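Local coordinates for uncharacterized protein (Parabacteroides merdae, PDB 4R7F) that is of unknown function but folds into immunoglobulin-like beta-sandwich domains, the first related to the plug protein of the type 9 secretion system, at residues S136-V148 with R386-N398. Numbering follows the deposited sequence.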
# COMPACT_ATOMS: atom_id res chain seq x y z
N SER A 136 -0.60 -15.14 -15.05
CA SER A 136 0.45 -16.06 -14.68
C SER A 136 0.06 -16.86 -13.43
O SER A 136 -0.72 -16.41 -12.59
CB SER A 136 1.73 -15.29 -14.41
OG SER A 136 2.21 -14.62 -15.58
N VAL A 137 0.66 -18.03 -13.33
CA VAL A 137 0.45 -18.93 -12.23
C VAL A 137 1.78 -19.21 -11.57
O VAL A 137 2.70 -19.74 -12.23
CB VAL A 137 -0.14 -20.24 -12.73
CG1 VAL A 137 -0.18 -21.26 -11.61
CG2 VAL A 137 -1.53 -19.99 -13.31
N VAL A 138 1.89 -18.83 -10.29
CA VAL A 138 3.15 -18.93 -9.53
C VAL A 138 3.15 -20.13 -8.55
O VAL A 138 2.12 -20.43 -7.95
CB VAL A 138 3.52 -17.59 -8.84
CG1 VAL A 138 2.44 -17.06 -7.90
CG2 VAL A 138 4.84 -17.70 -8.09
N GLU A 139 4.27 -20.83 -8.48
CA GLU A 139 4.59 -21.78 -7.39
C GLU A 139 5.64 -21.10 -6.54
O GLU A 139 6.81 -21.12 -6.86
CB GLU A 139 5.08 -23.14 -7.92
CG GLU A 139 6.16 -23.07 -9.00
CD GLU A 139 6.57 -24.42 -9.57
OE1 GLU A 139 6.85 -25.33 -8.76
OE2 GLU A 139 6.63 -24.56 -10.82
N PRO A 140 5.21 -20.45 -5.48
CA PRO A 140 6.08 -19.50 -4.81
C PRO A 140 7.09 -20.16 -3.88
O PRO A 140 6.94 -20.16 -2.68
CB PRO A 140 5.09 -18.64 -4.01
CG PRO A 140 3.98 -19.60 -3.69
CD PRO A 140 3.83 -20.44 -4.94
N VAL A 141 8.19 -20.61 -4.45
CA VAL A 141 9.23 -21.28 -3.70
C VAL A 141 10.43 -20.38 -3.35
O VAL A 141 11.34 -20.82 -2.67
CB VAL A 141 9.70 -22.55 -4.44
CG1 VAL A 141 8.57 -23.56 -4.47
CG2 VAL A 141 10.21 -22.22 -5.86
N VAL A 142 10.44 -19.14 -3.84
CA VAL A 142 11.41 -18.19 -3.39
C VAL A 142 10.67 -16.91 -2.96
O VAL A 142 9.54 -16.65 -3.38
CB VAL A 142 12.45 -17.88 -4.49
CG1 VAL A 142 13.11 -19.15 -4.98
CG2 VAL A 142 11.82 -17.13 -5.64
N ASN A 143 11.32 -16.11 -2.13
CA ASN A 143 10.79 -14.87 -1.58
C ASN A 143 11.59 -13.75 -2.23
O ASN A 143 12.79 -13.92 -2.49
CB ASN A 143 10.88 -14.94 -0.02
CG ASN A 143 11.04 -13.59 0.66
OD1 ASN A 143 12.15 -13.09 0.79
ND2 ASN A 143 9.94 -13.02 1.15
N ILE A 144 10.95 -12.63 -2.55
CA ILE A 144 11.63 -11.52 -3.18
C ILE A 144 11.54 -10.31 -2.28
O ILE A 144 10.43 -9.87 -1.97
CB ILE A 144 11.00 -11.20 -4.54
CG1 ILE A 144 11.04 -12.40 -5.49
CG2 ILE A 144 11.72 -10.02 -5.18
CD1 ILE A 144 10.26 -12.19 -6.79
N SER A 145 12.68 -9.80 -1.83
CA SER A 145 12.75 -8.54 -1.07
C SER A 145 13.11 -7.43 -2.02
O SER A 145 14.13 -7.54 -2.68
CB SER A 145 13.79 -8.62 0.04
OG SER A 145 13.45 -9.60 0.99
N ALA A 146 12.31 -6.37 -2.07
CA ALA A 146 12.46 -5.32 -3.08
C ALA A 146 12.28 -3.91 -2.52
O ALA A 146 11.73 -3.73 -1.46
CB ALA A 146 11.49 -5.56 -4.23
N SER A 147 12.83 -2.93 -3.23
CA SER A 147 12.55 -1.53 -2.93
C SER A 147 12.52 -0.70 -4.21
O SER A 147 13.08 -1.12 -5.21
CB SER A 147 13.59 -0.96 -1.94
OG SER A 147 14.87 -0.85 -2.54
N VAL A 148 11.86 0.46 -4.16
CA VAL A 148 11.86 1.44 -5.23
C VAL A 148 12.31 2.74 -4.62
O VAL A 148 11.75 3.15 -3.60
CB VAL A 148 10.45 1.66 -5.81
CG1 VAL A 148 10.54 2.42 -7.12
CG2 VAL A 148 9.81 0.34 -6.11
N ARG A 386 11.76 -28.50 -19.74
CA ARG A 386 11.07 -28.30 -21.01
C ARG A 386 10.33 -26.96 -21.09
O ARG A 386 9.78 -26.61 -22.15
CB ARG A 386 10.10 -29.46 -21.25
CG ARG A 386 10.78 -30.82 -21.33
CD ARG A 386 9.79 -31.99 -21.36
NE ARG A 386 8.54 -31.76 -22.12
CZ ARG A 386 8.47 -31.65 -23.44
NH1 ARG A 386 9.57 -31.68 -24.18
NH2 ARG A 386 7.29 -31.49 -24.05
N TYR A 387 10.29 -26.22 -19.98
CA TYR A 387 9.46 -25.01 -19.87
C TYR A 387 9.91 -24.13 -18.70
O TYR A 387 10.64 -24.57 -17.81
CB TYR A 387 7.98 -25.35 -19.73
CG TYR A 387 7.58 -25.87 -18.37
CD1 TYR A 387 7.93 -27.17 -17.97
CD2 TYR A 387 6.92 -25.05 -17.46
CE1 TYR A 387 7.61 -27.64 -16.69
CE2 TYR A 387 6.58 -25.52 -16.19
CZ TYR A 387 6.92 -26.81 -15.81
OH TYR A 387 6.57 -27.28 -14.56
N ASP A 388 9.47 -22.87 -18.75
CA ASP A 388 9.80 -21.88 -17.75
C ASP A 388 8.76 -21.92 -16.63
O ASP A 388 7.59 -21.56 -16.84
CB ASP A 388 9.77 -20.48 -18.35
CG ASP A 388 10.97 -20.19 -19.24
OD1 ASP A 388 12.05 -20.74 -19.02
OD2 ASP A 388 10.82 -19.35 -20.16
N ARG A 389 9.21 -22.34 -15.45
CA ARG A 389 8.41 -22.23 -14.23
C ARG A 389 8.50 -20.84 -13.67
O ARG A 389 9.54 -20.18 -13.78
CB ARG A 389 8.91 -23.21 -13.18
CG ARG A 389 8.67 -24.66 -13.57
CD ARG A 389 9.57 -25.60 -12.78
NE ARG A 389 9.19 -25.64 -11.37
CZ ARG A 389 9.90 -26.26 -10.43
NH1 ARG A 389 11.06 -26.82 -10.75
NH2 ARG A 389 9.50 -26.29 -9.17
N LEU A 390 7.40 -20.41 -13.06
CA LEU A 390 7.35 -19.16 -12.40
C LEU A 390 7.44 -19.46 -10.90
O LEU A 390 6.48 -19.92 -10.31
CB LEU A 390 6.04 -18.45 -12.78
CG LEU A 390 5.73 -17.14 -12.08
CD1 LEU A 390 6.87 -16.18 -12.30
CD2 LEU A 390 4.42 -16.50 -12.54
N ILE A 391 8.61 -19.20 -10.32
CA ILE A 391 8.92 -19.62 -8.96
C ILE A 391 8.82 -18.50 -7.93
O ILE A 391 8.90 -18.72 -6.73
CB ILE A 391 10.31 -20.30 -8.88
CG1 ILE A 391 11.46 -19.39 -9.28
CG2 ILE A 391 10.32 -21.59 -9.70
CD1 ILE A 391 12.81 -19.89 -8.80
N GLY A 392 8.64 -17.28 -8.41
CA GLY A 392 8.42 -16.16 -7.54
C GLY A 392 7.89 -14.96 -8.28
O GLY A 392 8.23 -14.72 -9.46
N VAL A 393 7.07 -14.18 -7.58
CA VAL A 393 6.54 -12.97 -8.14
C VAL A 393 6.20 -12.06 -7.00
O VAL A 393 5.79 -12.51 -5.96
CB VAL A 393 5.33 -13.28 -9.05
CG1 VAL A 393 4.22 -13.93 -8.26
CG2 VAL A 393 4.82 -12.01 -9.70
N THR A 394 6.40 -10.76 -7.19
CA THR A 394 6.02 -9.78 -6.18
C THR A 394 5.75 -8.44 -6.85
O THR A 394 6.25 -8.17 -7.93
CB THR A 394 7.11 -9.61 -5.11
OG1 THR A 394 6.57 -8.90 -4.01
CG2 THR A 394 8.31 -8.80 -5.61
N THR A 395 4.90 -7.62 -6.25
CA THR A 395 4.63 -6.28 -6.75
C THR A 395 4.98 -5.31 -5.61
O THR A 395 4.52 -5.49 -4.51
CB THR A 395 3.17 -6.13 -7.23
OG1 THR A 395 2.94 -6.96 -8.39
CG2 THR A 395 2.90 -4.72 -7.61
N VAL A 396 5.82 -4.32 -5.87
CA VAL A 396 6.27 -3.36 -4.87
C VAL A 396 5.86 -1.94 -5.29
O VAL A 396 5.87 -1.62 -6.47
CB VAL A 396 7.80 -3.51 -4.63
CG1 VAL A 396 8.59 -3.43 -5.93
CG2 VAL A 396 8.31 -2.50 -3.63
N ARG A 397 5.43 -1.13 -4.34
CA ARG A 397 5.10 0.27 -4.56
C ARG A 397 6.09 1.17 -3.79
O ARG A 397 6.95 0.66 -3.06
CB ARG A 397 3.67 0.49 -4.13
CG ARG A 397 2.67 0.01 -5.17
CD ARG A 397 1.30 -0.38 -4.62
NE ARG A 397 1.14 -1.84 -4.54
CZ ARG A 397 0.35 -2.59 -5.33
NH1 ARG A 397 -0.40 -2.04 -6.28
NH2 ARG A 397 0.31 -3.91 -5.15
N ASN A 398 5.99 2.50 -3.97
CA ASN A 398 6.79 3.50 -3.18
C ASN A 398 6.02 4.63 -2.46
O ASN A 398 5.03 4.39 -1.76
CB ASN A 398 7.84 4.15 -4.08
CG ASN A 398 7.23 4.83 -5.29
OD1 ASN A 398 6.31 4.31 -5.89
ND2 ASN A 398 7.74 6.00 -5.63
O HOH W 1 5.33 -26.26 -12.31
O HOH W 2 7.51 -15.00 -4.63
O HOH W 3 9.77 0.59 -1.98
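Arg389 meets Glu139 in a side-on salt bridge where the chain leaves strand 129-138 and turns into strand 143-149, the first strand of the next immunoglobulin-like beta-sandwich; strand 389-397 of that sandwich's facing sheet runs beside the turn. NE and NH2 each give a nearly straight bond, NE to OE2 at 2.8 Å and NH2 to OE1. Both oxygens lie close to the guanidinium plane but are approached from above the carboxylate plane, the two planes being 45° apart. Arg389 reaches them through a bend at chi3 (69°). Glu139 OE2 also accepts from water 1, which bonds Tyr387 OH, and is hydrogen-bonded to Ser113. With a leucine in place of Arg389, the Glu139 carboxylate would probably lose its charged mate and be freer to turn. Pro140 centres an inverse gamma turn beside Ile391, whose carbonyl O takes the N-H of Val142 and, weakly, that of Val141; Ile391 and Gly392 form a classic beta bulge opposite Val378. Here Val141 CG2 comes against Ile391 CB at 3.6 Å, the two side chains crossing at about a right angle, while Val142 CG1 touches the CD1 end of Ile391. Just before the turn, Val138 sets CG1 against Val393 CG1 (3.6 Å) and CG2 over the carbonyl O of Leu390, which accepts from Glu139 N. Leu390 brings CD2 against Ser136 CB, a tight 3.5 Å. Farther along, the axes of segments 143-148 and 389-397 lie 31° from parallel and the strands face each other across the sandwich. Ile144 CG2 meets Thr394 CG2, and Val396 CG1 fits between Ala146 CB and Val148 CG2, 4.0 Å from each. Water 3 closes the far end, accepting from Val148 N and donating to Arg397 O, both at 3.0 Å.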